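Local structure of putative endoribonuclease (Klebsiella pneumoniae, 3LYB) at residues 19-31 / 138-150. The protein is a putative endoribonuclease of the L-PSP (YjgF-like) family that probably cleaves RNA. Sequence-based numbering, arbitrary orientation.
Sequences RAGDFIFLSGIIP and TVLIEVEATVWLP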
# COMPACT_ATOMS: atom_id res chain seq x y z
N ARG B 19 42.43 -14.32 -1.97
CA ARG B 19 43.36 -14.28 -0.84
C ARG B 19 43.98 -12.89 -0.69
O ARG B 19 44.23 -12.20 -1.68
CB ARG B 19 44.44 -15.35 -0.98
CG ARG B 19 45.52 -15.29 0.10
CD ARG B 19 46.43 -16.51 0.09
NE ARG B 19 45.87 -17.66 0.80
CZ ARG B 19 45.82 -17.76 2.13
NH1 ARG B 19 46.28 -16.78 2.90
NH2 ARG B 19 45.30 -18.84 2.68
N ALA B 20 44.19 -12.50 0.56
CA ALA B 20 44.83 -11.23 0.91
C ALA B 20 45.46 -11.39 2.29
O ALA B 20 44.75 -11.40 3.31
CB ALA B 20 43.81 -10.10 0.91
N GLY B 21 46.79 -11.53 2.31
CA GLY B 21 47.49 -11.92 3.52
C GLY B 21 46.98 -13.28 3.96
O GLY B 21 46.81 -14.19 3.14
N ASP B 22 46.69 -13.39 5.25
CA ASP B 22 46.23 -14.65 5.84
C ASP B 22 44.72 -14.85 5.66
O ASP B 22 44.13 -15.82 6.17
CB ASP B 22 46.62 -14.69 7.32
CG ASP B 22 48.13 -14.51 7.53
OD1 ASP B 22 48.94 -15.24 6.91
OD2 ASP B 22 48.52 -13.64 8.32
N PHE B 23 44.11 -13.95 4.90
CA PHE B 23 42.67 -13.90 4.77
C PHE B 23 42.20 -14.34 3.40
O PHE B 23 42.86 -14.10 2.38
CB PHE B 23 42.16 -12.48 5.02
CG PHE B 23 42.11 -12.09 6.46
CD1 PHE B 23 41.03 -12.48 7.25
CD2 PHE B 23 43.11 -11.30 7.01
CE1 PHE B 23 40.97 -12.10 8.59
CE2 PHE B 23 43.05 -10.91 8.35
CZ PHE B 23 41.98 -11.31 9.14
N ILE B 24 41.03 -14.97 3.38
CA ILE B 24 40.35 -15.30 2.16
C ILE B 24 38.94 -14.73 2.25
O ILE B 24 38.22 -14.97 3.22
CB ILE B 24 40.29 -16.80 1.98
CG1 ILE B 24 41.71 -17.33 1.80
CG2 ILE B 24 39.38 -17.18 0.79
CD1 ILE B 24 41.88 -18.71 2.32
N PHE B 25 38.59 -13.95 1.23
CA PHE B 25 37.28 -13.31 1.15
C PHE B 25 36.42 -14.00 0.12
O PHE B 25 36.83 -14.16 -1.02
CB PHE B 25 37.45 -11.85 0.80
CG PHE B 25 38.18 -11.06 1.84
CD1 PHE B 25 39.57 -10.98 1.84
CD2 PHE B 25 37.47 -10.39 2.84
CE1 PHE B 25 40.25 -10.25 2.82
CE2 PHE B 25 38.14 -9.66 3.83
CZ PHE B 25 39.53 -9.59 3.82
N LEU B 26 35.22 -14.41 0.52
CA LEU B 26 34.26 -14.96 -0.45
C LEU B 26 33.33 -13.88 -0.94
O LEU B 26 32.98 -12.97 -0.20
CB LEU B 26 33.46 -16.12 0.14
CG LEU B 26 34.10 -17.51 0.02
CD1 LEU B 26 35.24 -17.60 1.01
CD2 LEU B 26 33.13 -18.61 0.30
N SER B 27 32.95 -13.97 -2.20
CA SER B 27 31.79 -13.27 -2.69
C SER B 27 30.57 -13.76 -1.93
O SER B 27 30.53 -14.93 -1.52
CB SER B 27 31.61 -13.58 -4.16
OG SER B 27 32.61 -12.92 -4.91
N GLY B 28 29.58 -12.88 -1.73
CA GLY B 28 28.29 -13.28 -1.14
C GLY B 28 27.72 -14.42 -1.96
O GLY B 28 27.75 -14.39 -3.18
N ILE B 29 27.26 -15.46 -1.29
CA ILE B 29 26.77 -16.64 -2.02
C ILE B 29 25.25 -16.78 -1.95
O ILE B 29 24.64 -16.53 -0.92
CB ILE B 29 27.53 -17.93 -1.62
CG1 ILE B 29 28.87 -17.97 -2.37
CG2 ILE B 29 26.71 -19.21 -1.94
CD1 ILE B 29 29.93 -18.85 -1.75
N ILE B 30 24.66 -17.14 -3.08
CA ILE B 30 23.23 -17.34 -3.17
C ILE B 30 22.91 -18.79 -3.58
O ILE B 30 23.75 -19.47 -4.15
CB ILE B 30 22.59 -16.33 -4.15
CG1 ILE B 30 23.47 -16.18 -5.39
CG2 ILE B 30 22.41 -14.97 -3.49
CD1 ILE B 30 22.66 -15.93 -6.66
N PRO B 31 21.68 -19.27 -3.29
CA PRO B 31 21.36 -20.68 -3.58
C PRO B 31 21.02 -20.95 -5.05
O PRO B 31 19.89 -21.28 -5.37
CB PRO B 31 20.16 -20.94 -2.71
CG PRO B 31 19.47 -19.60 -2.63
CD PRO B 31 20.55 -18.56 -2.65
N THR B 138 12.86 -14.55 -5.41
CA THR B 138 12.76 -15.89 -4.81
C THR B 138 14.00 -16.31 -3.96
O THR B 138 13.97 -17.37 -3.28
CB THR B 138 12.47 -17.03 -5.87
OG1 THR B 138 13.59 -17.16 -6.73
CG2 THR B 138 11.21 -16.72 -6.70
N VAL B 139 15.07 -15.53 -4.00
CA VAL B 139 16.22 -15.82 -3.17
C VAL B 139 16.00 -15.24 -1.77
O VAL B 139 15.87 -14.04 -1.59
CB VAL B 139 17.52 -15.31 -3.85
CG1 VAL B 139 18.67 -15.13 -2.87
CG2 VAL B 139 17.91 -16.23 -5.00
N LEU B 140 15.95 -16.11 -0.77
CA LEU B 140 15.54 -15.76 0.59
C LEU B 140 16.68 -15.48 1.57
O LEU B 140 16.46 -14.90 2.64
CB LEU B 140 14.67 -16.87 1.17
CG LEU B 140 13.44 -17.31 0.37
CD1 LEU B 140 12.84 -18.60 0.99
CD2 LEU B 140 12.43 -16.21 0.40
N ILE B 141 17.89 -15.88 1.20
CA ILE B 141 19.04 -15.83 2.09
C ILE B 141 20.29 -15.69 1.25
O ILE B 141 20.41 -16.32 0.22
CB ILE B 141 19.11 -17.10 3.00
CG1 ILE B 141 20.37 -17.11 3.85
CG2 ILE B 141 19.04 -18.40 2.17
CD1 ILE B 141 20.29 -16.31 5.10
N GLU B 142 21.21 -14.84 1.65
CA GLU B 142 22.49 -14.76 0.98
C GLU B 142 23.54 -14.54 2.05
O GLU B 142 23.39 -13.62 2.87
CB GLU B 142 22.53 -13.63 -0.04
CG GLU B 142 23.95 -13.16 -0.29
CD GLU B 142 24.13 -12.33 -1.55
OE1 GLU B 142 23.13 -12.11 -2.26
OE2 GLU B 142 25.28 -11.90 -1.82
N VAL B 143 24.58 -15.37 2.06
CA VAL B 143 25.65 -15.28 3.08
C VAL B 143 26.98 -14.89 2.49
O VAL B 143 27.35 -15.38 1.43
CB VAL B 143 25.86 -16.59 3.87
CG1 VAL B 143 26.91 -16.37 4.96
CG2 VAL B 143 24.57 -17.05 4.49
N GLU B 144 27.68 -14.00 3.16
CA GLU B 144 29.02 -13.58 2.77
C GLU B 144 30.01 -14.07 3.82
O GLU B 144 29.80 -13.88 5.01
CB GLU B 144 29.08 -12.05 2.65
CG GLU B 144 30.46 -11.47 2.30
CD GLU B 144 30.59 -10.00 2.71
OE1 GLU B 144 29.91 -9.15 2.09
OE2 GLU B 144 31.38 -9.67 3.64
N ALA B 145 31.08 -14.70 3.38
CA ALA B 145 32.00 -15.34 4.29
C ALA B 145 33.39 -14.74 4.22
O ALA B 145 33.90 -14.41 3.15
CB ALA B 145 32.07 -16.85 4.01
N THR B 146 34.00 -14.59 5.38
CA THR B 146 35.40 -14.24 5.44
C THR B 146 36.21 -15.31 6.19
O THR B 146 35.81 -15.81 7.25
CB THR B 146 35.58 -12.85 6.03
OG1 THR B 146 34.76 -11.94 5.29
CG2 THR B 146 37.02 -12.41 5.90
N VAL B 147 37.35 -15.68 5.61
CA VAL B 147 38.16 -16.78 6.10
C VAL B 147 39.54 -16.30 6.62
O VAL B 147 40.20 -15.47 5.98
CB VAL B 147 38.33 -17.86 5.02
CG1 VAL B 147 38.64 -19.17 5.64
CG2 VAL B 147 37.04 -18.03 4.24
N TRP B 148 39.95 -16.81 7.78
CA TRP B 148 41.34 -16.67 8.26
C TRP B 148 42.06 -18.00 8.16
O TRP B 148 41.68 -18.98 8.79
CB TRP B 148 41.40 -16.15 9.69
CG TRP B 148 42.79 -15.73 10.16
CD1 TRP B 148 43.55 -14.70 9.67
CD2 TRP B 148 43.53 -16.29 11.25
NE1 TRP B 148 44.72 -14.59 10.39
CE2 TRP B 148 44.74 -15.56 11.36
CE3 TRP B 148 43.29 -17.34 12.15
CZ2 TRP B 148 45.72 -15.85 12.33
CZ3 TRP B 148 44.26 -17.63 13.12
CH2 TRP B 148 45.46 -16.89 13.20
N LEU B 149 43.10 -18.00 7.34
CA LEU B 149 43.79 -19.21 6.96
C LEU B 149 45.23 -18.87 6.56
O LEU B 149 45.50 -18.64 5.37
CB LEU B 149 43.05 -19.83 5.78
CG LEU B 149 43.29 -21.29 5.43
CD1 LEU B 149 42.99 -22.21 6.62
CD2 LEU B 149 42.43 -21.67 4.24
N PRO B 150 46.16 -18.82 7.56
CA PRO B 150 47.60 -18.48 7.36
C PRO B 150 48.33 -19.31 6.27
O PRO B 150 48.85 -18.75 5.30
CB PRO B 150 48.22 -18.73 8.74
CG PRO B 150 47.09 -18.49 9.70
CD PRO B 150 45.86 -19.03 9.00
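Arg-19 reaches the carbonyl oxygen of Leu-149 through its guanidinium group. One face of the guanidinium rests on CG1 of Ile-24, and at its edge NH2 donates in plane to Leu-149 O (2.7 Å). NH1 adds a weak bond to that oxygen and a shorter but bent one to Gly-21 O, tying the arginine to the type II' turn from Ala-20 to Phe-23. The second arm of this hairpin, strand 23-26, runs antiparallel to strand 141-148, the central strand of the mixed sheet in this YjgF-like fold. Ile-24 and Val-147 exchange two backbone hydrogen bonds, and Leu-26 N donates to Ala-145 O. Past a one-residue shift in register, Ile-29 and Val-143 form a second bridge, each N donating to the other's O. Along Phe-23, CB and CG lie by Val-147 O, CD1 is 3.4 Å from that oxygen, and CE1, CE2 and CZ meet Trp-148 CD1 (CZ 3.8 Å). That carbon sits over a face of the phenyl ring, an edge-to-face pair with planes at 55°. Thr-146 CG2 packs 3.6 Å from Phe-25 CE2. The other face carries Ile-24, whose CD1 touches Leu-149 CD2 (3.6 Å), and Val-147, whose CG2 meets Leu-26 CD1. Glu-144 OE2 forms a salt bridge with Lys-96 of a second subunit.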